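Local structure of female germline-specific tumor suppressor gld-1 (Caenorhabditis elegans, 3K6T) at residues 8-13 / 40-45; 15-20 / 33-38. The protein binds a short consensus sequence in messenger RNAs, among them that of the Notch receptor homologue glp-1, whose translation it represses, and dimerises through its Qua1 domain. All coordinates share one frame; numbering follows the deposited sequence.

Interaction 1 of 2, residues 8-13 / 40-45; sequences EYLADL and RVRVAL
Val-41 spreads its two methyls between neighbouring side chains of helix 7-20. Val-41 CG2 meets the Tyr-9 ring obliquely at CE2, 3.5 Å away, and also touches Leu-13 CD1, which itself sits 3.8 Å above one face of that ring, offset toward the rim. Val-41 CG1 lies 4.0 Å from Leu-10 CB, the two side chains sliding past each other in opposite directions. Leu-10 holds CG anti to the backbone N (chi1 -178°), and its two methyls find separate neighbours. Leu-10 CD2 reaches Leu-45 CD1 at 3.7 Å, and CD1 lies over one face of the Arg-42 guanidinium. The two segments run nearly antiparallel, at 158°, as the arms of the helix-turn-helix protomer of the Qua1 homodimerisation domain. An alanine in place of Leu-10 would probably leave Leu-45 CD1 and the Arg-42 side chain without their apolar partner and open a gap beside Val-41 CG1. The polar ends turn to partners beyond the segments: Tyr-9 OH is hydrogen-bonded to Glu-37 and to Arg-32 of the second subunit, and the ring stacks with His-3. Arg-40, whose NH2 lies near Tyr-9 CE2, makes a salt bridge with Glu-37 through that same nitrogen.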
ATOM      1  N   GLU A   8     -12.270  -6.898  -9.032  1.00 29.02           N
ATOM      2  CA  GLU A   8     -12.660  -5.491  -8.962  1.00 34.03           C
ATOM      3  C   GLU A   8     -11.678  -4.670  -8.120  1.00 33.93           C
ATOM      4  O   GLU A   8     -11.307  -3.555  -8.487  1.00 33.01           O
ATOM      5  CB  GLU A   8     -14.079  -5.350  -8.401  1.00 42.68           C
ATOM      6  N   TYR A   9     -11.276  -5.221  -6.982  1.00 34.11           N
ATOM      7  CA  TYR A   9     -10.276  -4.577  -6.132  1.00 34.69           C
ATOM      8  C   TYR A   9      -8.968  -4.341  -6.893  1.00 31.52           C
ATOM      9  O   TYR A   9      -8.384  -3.255  -6.824  1.00 27.51           O
ATOM     10  CB  TYR A   9     -10.023  -5.432  -4.896  1.00 30.59           C
ATOM     11  CG  TYR A   9      -9.015  -4.870  -3.918  1.00 34.20           C
ATOM     12  CD1 TYR A   9      -9.118  -3.566  -3.449  1.00 28.54           C
ATOM     13  CD2 TYR A   9      -7.977  -5.665  -3.432  1.00 30.98           C
ATOM     14  CE1 TYR A   9      -8.201  -3.063  -2.543  1.00 33.34           C
ATOM     15  CE2 TYR A   9      -7.063  -5.175  -2.528  1.00 30.57           C
ATOM     16  CZ  TYR A   9      -7.170  -3.874  -2.089  1.00 33.07           C
ATOM     17  OH  TYR A   9      -6.258  -3.395  -1.179  1.00 33.91           O
ATOM     18  N   LEU A  10      -8.516  -5.365  -7.613  1.00 32.12           N
ATOM     19  CA  LEU A  10      -7.308  -5.274  -8.431  1.00 30.78           C
ATOM     20  C   LEU A  10      -7.431  -4.139  -9.442  1.00 28.75           C
ATOM     21  O   LEU A  10      -6.497  -3.356  -9.644  1.00 23.44           O
ATOM     22  CB  LEU A  10      -7.071  -6.598  -9.175  1.00 27.16           C
ATOM     23  CG  LEU A  10      -5.815  -6.707 -10.040  1.00 30.26           C
ATOM     24  CD1 LEU A  10      -4.571  -6.371  -9.226  1.00 33.97           C
ATOM     25  CD2 LEU A  10      -5.684  -8.097 -10.665  1.00 32.39           C
ATOM     26  N   ALA A  11      -8.585  -4.078 -10.101  1.00 30.39           N
ATOM     27  CA  ALA A  11      -8.869  -3.020 -11.056  1.00 33.90           C
ATOM     28  C   ALA A  11      -8.753  -1.645 -10.402  1.00 31.44           C
ATOM     29  O   ALA A  11      -8.171  -0.727 -10.973  1.00 31.46           O
ATOM     30  CB  ALA A  11     -10.254  -3.212 -11.658  1.00 38.32           C
ATOM     31  N   ASP A  12      -9.310  -1.504  -9.203  1.00 32.32           N
ATOM     32  CA  ASP A  12      -9.236  -0.233  -8.484  1.00 30.46           C
ATOM     33  C   ASP A  12      -7.787   0.152  -8.186  1.00 26.78           C
ATOM     34  O   ASP A  12      -7.396   1.306  -8.360  1.00 28.02           O
ATOM     35  CB  ASP A  12     -10.052  -0.287  -7.187  1.00 35.70           C
ATOM     36  CG  ASP A  12     -11.555  -0.235  -7.436  1.00 46.97           C
ATOM     37  OD1 ASP A  12     -11.963   0.234  -8.520  1.00 38.47           O
ATOM     38  OD2 ASP A  12     -12.326  -0.660  -6.548  1.00 54.77           O
ATOM     39  N   LEU A  13      -6.989  -0.816  -7.748  1.00 24.48           N
ATOM     40  CA  LEU A  13      -5.586  -0.543  -7.423  1.00 24.20           C
ATOM     41  C   LEU A  13      -4.827  -0.106  -8.662  1.00 26.20           C
ATOM     42  O   LEU A  13      -4.049   0.851  -8.633  1.00 24.11           O
ATOM     43  CB  LEU A  13      -4.912  -1.785  -6.830  1.00 20.06           C
ATOM     44  CG  LEU A  13      -5.490  -2.357  -5.538  1.00 22.93           C
ATOM     45  CD1 LEU A  13      -4.796  -3.674  -5.234  1.00 23.81           C
ATOM     46  CD2 LEU A  13      -5.343  -1.381  -4.373  1.00 25.06           C
ATOM     47  N   ARG A  40       0.314  -8.912  -4.185  1.00 26.01           N
ATOM     48  CA  ARG A  40      -0.369  -9.815  -3.267  1.00 27.65           C
ATOM     49  C   ARG A  40      -1.750 -10.243  -3.782  1.00 30.83           C
ATOM     50  O   ARG A  40      -2.146 -11.396  -3.636  1.00 28.56           O
ATOM     51  CB  ARG A  40      -0.513  -9.173  -1.888  1.00 29.28           C
ATOM     52  CG  ARG A  40      -1.221 -10.076  -0.878  1.00 31.71           C
ATOM     53  CD  ARG A  40      -1.585  -9.320   0.400  1.00 39.65           C
ATOM     54  NE  ARG A  40      -2.704  -8.396   0.205  1.00 41.68           N
ATOM     55  CZ  ARG A  40      -3.980  -8.768   0.153  1.00 47.18           C
ATOM     56  NH1 ARG A  40      -4.310 -10.050   0.269  1.00 40.29           N
ATOM     57  NH2 ARG A  40      -4.928  -7.857  -0.025  1.00 52.78           N
ATOM     58  N   VAL A  41      -2.485  -9.299  -4.358  1.00 27.88           N
ATOM     59  CA  VAL A  41      -3.808  -9.579  -4.906  1.00 26.80           C
ATOM     60  C   VAL A  41      -3.737 -10.498  -6.138  1.00 24.54           C
ATOM     61  O   VAL A  41      -4.543 -11.409  -6.282  1.00 27.19           O
ATOM     62  CB  VAL A  41      -4.554  -8.275  -5.268  1.00 28.13           C
ATOM     63  CG1 VAL A  41      -5.875  -8.591  -5.979  1.00 23.45           C
ATOM     64  CG2 VAL A  41      -4.818  -7.466  -4.021  1.00 27.78           C
ATOM     65  N   ARG A  42      -2.783 -10.248  -7.027  1.00 23.82           N
ATOM     66  CA  ARG A  42      -2.593 -11.121  -8.182  1.00 33.62           C
ATOM     67  C   ARG A  42      -2.254 -12.543  -7.735  1.00 27.07           C
ATOM     68  O   ARG A  42      -2.779 -13.514  -8.272  1.00 27.20           O
ATOM     69  CB  ARG A  42      -1.485 -10.591  -9.092  1.00 29.95           C
ATOM     70  CG  ARG A  42      -1.825  -9.308  -9.834  1.00 32.16           C
ATOM     71  CD  ARG A  42      -0.795  -9.064 -10.932  1.00 38.54           C
ATOM     72  NE  ARG A  42      -0.791  -7.691 -11.427  1.00 45.03           N
ATOM     73  CZ  ARG A  42      -1.568  -7.244 -12.408  1.00 60.20           C
ATOM     74  NH1 ARG A  42      -2.433  -8.061 -12.999  1.00 63.13           N
ATOM     75  NH2 ARG A  42      -1.482  -5.976 -12.796  1.00 57.61           N
ATOM     76  N   VAL A  43      -1.373 -12.658  -6.750  1.00 26.80           N
ATOM     77  CA  VAL A  43      -0.995 -13.969  -6.228  1.00 34.67           C
ATOM     78  C   VAL A  43      -2.204 -14.667  -5.611  1.00 33.98           C
ATOM     79  O   VAL A  43      -2.441 -15.855  -5.859  1.00 32.15           O
ATOM     80  CB  VAL A  43       0.153 -13.876  -5.196  1.00 32.35           C
ATOM     81  CG1 VAL A  43       0.314 -15.199  -4.442  1.00 35.33           C
ATOM     82  CG2 VAL A  43       1.445 -13.496  -5.885  1.00 33.71           C
ATOM     83  N   ALA A  44      -2.977 -13.923  -4.822  1.00 28.05           N
ATOM     84  CA  ALA A  44      -4.178 -14.470  -4.194  1.00 33.11           C
ATOM     85  C   ALA A  44      -5.198 -14.946  -5.227  1.00 28.92           C
ATOM     86  O   ALA A  44      -5.810 -16.000  -5.064  1.00 31.57           O
ATOM     87  CB  ALA A  44      -4.814 -13.446  -3.248  1.00 33.22           C
ATOM     88  N   LEU A  45      -5.387 -14.159  -6.282  1.00 27.55           N
ATOM     89  CA  LEU A  45      -6.316 -14.530  -7.344  1.00 28.46           C
ATOM     90  C   LEU A  45      -5.840 -15.815  -8.013  1.00 28.74           C
ATOM     91  O   LEU A  45      -6.615 -16.745  -8.224  1.00 29.48           O
ATOM     92  CB  LEU A  45      -6.443 -13.398  -8.374  1.00 26.69           C
ATOM     93  CG  LEU A  45      -7.179 -12.147  -7.882  1.00 28.87           C
ATOM     94  CD1 LEU A  45      -7.073 -11.007  -8.898  1.00 30.51           C
ATOM     95  CD2 LEU A  45      -8.642 -12.473  -7.578  1.00 37.01           C
TER

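Interaction 2 of 2, residues 15-20 / 33-38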
ATOM      1  N   LYS A  15      -6.051   1.216 -11.393  1.00 27.51           N
ATOM      2  CA  LYS A  15      -6.474   2.565 -11.754  1.00 30.29           C
ATOM      3  C   LYS A  15      -5.770   3.617 -10.885  1.00 30.13           C
ATOM      4  O   LYS A  15      -5.369   4.669 -11.380  1.00 27.13           O
ATOM      5  CB  LYS A  15      -7.995   2.717 -11.642  1.00 41.17           C
ATOM      6  CG  LYS A  15      -8.547   3.901 -12.416  1.00 62.44           C
ATOM      7  CD  LYS A  15      -9.903   4.356 -11.884  1.00 78.10           C
ATOM      8  CE  LYS A  15     -10.363   5.645 -12.565  1.00 84.41           C
ATOM      9  NZ  LYS A  15     -11.504   6.299 -11.854  1.00 85.90           N
ATOM     10  N   GLU A  16      -5.624   3.339  -9.589  1.00 29.61           N
ATOM     11  CA  GLU A  16      -4.960   4.292  -8.692  1.00 25.79           C
ATOM     12  C   GLU A  16      -3.483   4.424  -9.057  1.00 25.79           C
ATOM     13  O   GLU A  16      -2.919   5.516  -9.008  1.00 26.43           O
ATOM     14  CB  GLU A  16      -5.136   3.896  -7.217  1.00 24.96           C
ATOM     15  CG  GLU A  16      -6.569   4.086  -6.713  1.00 28.34           C
ATOM     16  CD  GLU A  16      -6.717   3.941  -5.209  1.00 35.10           C
ATOM     17  OE1 GLU A  16      -5.714   4.102  -4.478  1.00 35.59           O
ATOM     18  OE2 GLU A  16      -7.852   3.676  -4.756  1.00 32.49           O
ATOM     19  N   LYS A  17      -2.876   3.306  -9.452  1.00 25.66           N
ATOM     20  CA  LYS A  17      -1.477   3.284  -9.888  1.00 26.33           C
ATOM     21  C   LYS A  17      -1.264   4.152 -11.128  1.00 30.02           C
ATOM     22  O   LYS A  17      -0.256   4.853 -11.246  1.00 27.17           O
ATOM     23  CB  LYS A  17      -1.034   1.844 -10.161  1.00 26.02           C
ATOM     24  CG  LYS A  17       0.385   1.687 -10.716  1.00 34.01           C
ATOM     25  CD  LYS A  17       0.748   0.204 -10.852  1.00 35.67           C
ATOM     26  CE  LYS A  17       2.037  -0.001 -11.648  1.00 35.06           C
ATOM     27  NZ  LYS A  17       3.206   0.652 -10.998  1.00 32.90           N
ATOM     28  N   LYS A  18      -2.215   4.094 -12.053  1.00 28.77           N
ATOM     29  CA  LYS A  18      -2.175   4.952 -13.232  1.00 35.76           C
ATOM     30  C   LYS A  18      -2.332   6.437 -12.858  1.00 30.87           C
ATOM     31  O   LYS A  18      -1.638   7.295 -13.402  1.00 27.53           O
ATOM     32  CB  LYS A  18      -3.251   4.529 -14.229  1.00 43.05           C
ATOM     33  CG  LYS A  18      -2.959   4.921 -15.666  1.00 57.34           C
ATOM     34  CD  LYS A  18      -3.900   4.198 -16.630  1.00 63.46           C
ATOM     35  N   HIS A  19      -3.238   6.744 -11.935  1.00 27.42           N
ATOM     36  CA  HIS A  19      -3.378   8.125 -11.463  1.00 31.79           C
ATOM     37  C   HIS A  19      -2.078   8.648 -10.848  1.00 31.52           C
ATOM     38  O   HIS A  19      -1.735   9.817 -10.999  1.00 31.72           O
ATOM     39  CB  HIS A  19      -4.521   8.261 -10.451  1.00 36.36           C
ATOM     40  CG  HIS A  19      -5.877   7.978 -11.021  1.00 44.15           C
ATOM     41  ND1 HIS A  19      -6.212   8.264 -12.327  1.00 53.88           N
ATOM     42  CD2 HIS A  19      -6.992   7.462 -10.451  1.00 51.63           C
ATOM     43  CE1 HIS A  19      -7.470   7.921 -12.542  1.00 52.72           C
ATOM     44  NE2 HIS A  19      -7.966   7.433 -11.420  1.00 52.48           N
ATOM     45  N   LEU A  20      -1.355   7.777 -10.152  1.00 29.09           N
ATOM     46  CA  LEU A  20      -0.105   8.164  -9.501  1.00 25.12           C
ATOM     47  C   LEU A  20       0.994   8.568 -10.471  1.00 26.50           C
ATOM     48  O   LEU A  20       1.912   9.295 -10.088  1.00 26.67           O
ATOM     49  CB  LEU A  20       0.411   7.031  -8.598  1.00 23.48           C
ATOM     50  CG  LEU A  20      -0.074   6.986  -7.152  1.00 35.16           C
ATOM     51  CD1 LEU A  20       0.600   5.819  -6.409  1.00 37.90           C
ATOM     52  CD2 LEU A  20       0.204   8.307  -6.439  1.00 27.73           C
ATOM     53  N   LEU A  33       4.141   0.603  -1.697  1.00 24.92           N
ATOM     54  CA  LEU A  33       3.062  -0.051  -0.959  1.00 26.16           C
ATOM     55  C   LEU A  33       1.981  -0.542  -1.920  1.00 26.11           C
ATOM     56  O   LEU A  33       1.447  -1.641  -1.774  1.00 26.95           O
ATOM     57  CB  LEU A  33       2.467   0.902   0.085  1.00 25.82           C
ATOM     58  CG  LEU A  33       3.425   1.318   1.214  1.00 26.23           C
ATOM     59  CD1 LEU A  33       2.843   2.435   2.086  1.00 23.68           C
ATOM     60  CD2 LEU A  33       3.813   0.100   2.051  1.00 26.79           C
ATOM     61  N   LEU A  34       1.683   0.281  -2.916  1.00 20.31           N
ATOM     62  CA  LEU A  34       0.660  -0.029  -3.898  1.00 22.41           C
ATOM     63  C   LEU A  34       1.089  -1.186  -4.800  1.00 20.60           C
ATOM     64  O   LEU A  34       0.299  -2.083  -5.064  1.00 25.88           O
ATOM     65  CB  LEU A  34       0.320   1.219  -4.730  1.00 25.29           C
ATOM     66  CG  LEU A  34      -0.647   1.028  -5.907  1.00 23.77           C
ATOM     67  CD1 LEU A  34      -1.982   0.419  -5.454  1.00 23.39           C
ATOM     68  CD2 LEU A  34      -0.875   2.364  -6.629  1.00 26.40           C
ATOM     69  N   ASP A  35       2.332  -1.162  -5.272  1.00 21.63           N
ATOM     70  CA  ASP A  35       2.879  -2.296  -6.042  1.00 31.71           C
ATOM     71  C   ASP A  35       2.875  -3.599  -5.231  1.00 28.42           C
ATOM     72  O   ASP A  35       2.553  -4.665  -5.760  1.00 27.42           O
ATOM     73  CB  ASP A  35       4.308  -2.007  -6.526  1.00 28.26           C
ATOM     74  CG  ASP A  35       4.347  -1.030  -7.676  1.00 37.52           C
ATOM     75  OD1 ASP A  35       3.291  -0.838  -8.312  1.00 33.98           O
ATOM     76  OD2 ASP A  35       5.428  -0.458  -7.948  1.00 36.00           O
ATOM     77  N   ASP A  36       3.247  -3.511  -3.956  1.00 26.18           N
ATOM     78  CA  ASP A  36       3.216  -4.674  -3.068  1.00 26.23           C
ATOM     79  C   ASP A  36       1.797  -5.248  -3.010  1.00 26.17           C
ATOM     80  O   ASP A  36       1.612  -6.460  -3.045  1.00 24.99           O
ATOM     81  CB  ASP A  36       3.624  -4.306  -1.638  1.00 23.72           C
ATOM     82  CG  ASP A  36       5.115  -4.010  -1.481  1.00 37.11           C
ATOM     83  OD1 ASP A  36       5.898  -4.243  -2.422  1.00 34.59           O
ATOM     84  OD2 ASP A  36       5.498  -3.540  -0.382  1.00 36.92           O
ATOM     85  N   GLU A  37       0.800  -4.375  -2.885  1.00 25.00           N
ATOM     86  CA  GLU A  37      -0.597  -4.813  -2.730  1.00 24.05           C
ATOM     87  C   GLU A  37      -1.127  -5.426  -4.032  1.00 23.40           C
ATOM     88  O   GLU A  37      -1.860  -6.409  -4.018  1.00 24.75           O
ATOM     89  CB  GLU A  37      -1.494  -3.645  -2.263  1.00 22.55           C
ATOM     90  CG  GLU A  37      -2.967  -3.995  -2.047  1.00 23.75           C
ATOM     91  CD  GLU A  37      -3.201  -4.912  -0.840  1.00 33.85           C
ATOM     92  OE1 GLU A  37      -2.225  -5.478  -0.294  1.00 34.67           O
ATOM     93  OE2 GLU A  37      -4.370  -5.064  -0.429  1.00 29.73           O
ATOM     94  N   ILE A  38      -0.745  -4.840  -5.157  1.00 26.37           N
ATOM     95  CA  ILE A  38      -1.128  -5.377  -6.458  1.00 31.69           C
ATOM     96  C   ILE A  38      -0.568  -6.790  -6.617  1.00 27.31           C
ATOM     97  O   ILE A  38      -1.281  -7.704  -7.031  1.00 23.44           O
ATOM     98  CB  ILE A  38      -0.660  -4.449  -7.596  1.00 29.91           C
ATOM     99  CG1 ILE A  38      -1.486  -3.157  -7.571  1.00 31.31           C
ATOM    100  CG2 ILE A  38      -0.763  -5.155  -8.958  1.00 31.70           C
ATOM    101  CD1 ILE A  38      -1.044  -2.105  -8.583  1.00 26.81           C
TER
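Lys-17 and Leu-34, whose CA atoms are the nearest pair across the two segments, touch directly, and the lysine shows how one long side chain can serve both an apolar core and a charged margin. Its course starts against Leu-34: CD2 of that leucine lies 3.4 Å from Lys-17 CA and 3.6 Å from Lys-17 CB, so a methyl is pressed against the root of the lysine. CG stands anti to the backbone N (chi1 176°), and the chain stays extended through CD to CE. On the way Lys-17 CD passes Ile-38 CD1 at 3.7 Å, the two side chains crossing at about a right angle. Lys-17 CE then comes 3.7 Å from Asp-35 OD1. A bend at the last torsion (chi4 61°) places Lys-17 NZ, which gives a hydrogen bond of 3.1 Å, part of a salt bridge, that Asp-35 OD1 accepts with its syn lone pair. The same NZ forms a salt bridge with Glu-31, one turn earlier on helix 28-49, so the ammonium would probably ease the repulsion between two carboxylates that lie close together. In the helix-turn-helix protomer of the Qua1 domain, this contact joins the end of helix 7-20 nearer the turn to helix 28-49, with the segment axes 10.7 Å apart. Closer to the turn, Leu-20 and Leu-34 reach toward each other tip to tip, CD1 of the former 3.8 Å from CD2 of the latter. Leu-20 also packs on Phe-27 of the second subunit. Glu-16 presents its backbone C to Leu-34 CD2, whereas its buried carboxylate crosses the dimer interface: OE2 accepts a hydrogen bond from the backbone N of Asn-29 of the second subunit, and OE1 one from the backbone N of Val-30 of that same neighbouring chain.

In the fold
From the N terminus, the chain enters helix 7-20, which supplies first segment 8-13 and then segment 15-20, before turning back into helix 28-49. There the order is reversed: 33-38 returns to 15-20 and closes the shorter loop, of 12 intervening residues, and 40-45 then returns to 8-13 and closes the longer one. Interaction 2 is thus enclosed by interaction 1, without crossing, as in any antiparallel hairpin of helices. Their centres lie 10 Å apart, and they join directly through Leu-13 of interaction 1, which packs on Leu-34, Glu-37 and Ile-38 of interaction 2. Both contacts also touch the second subunit.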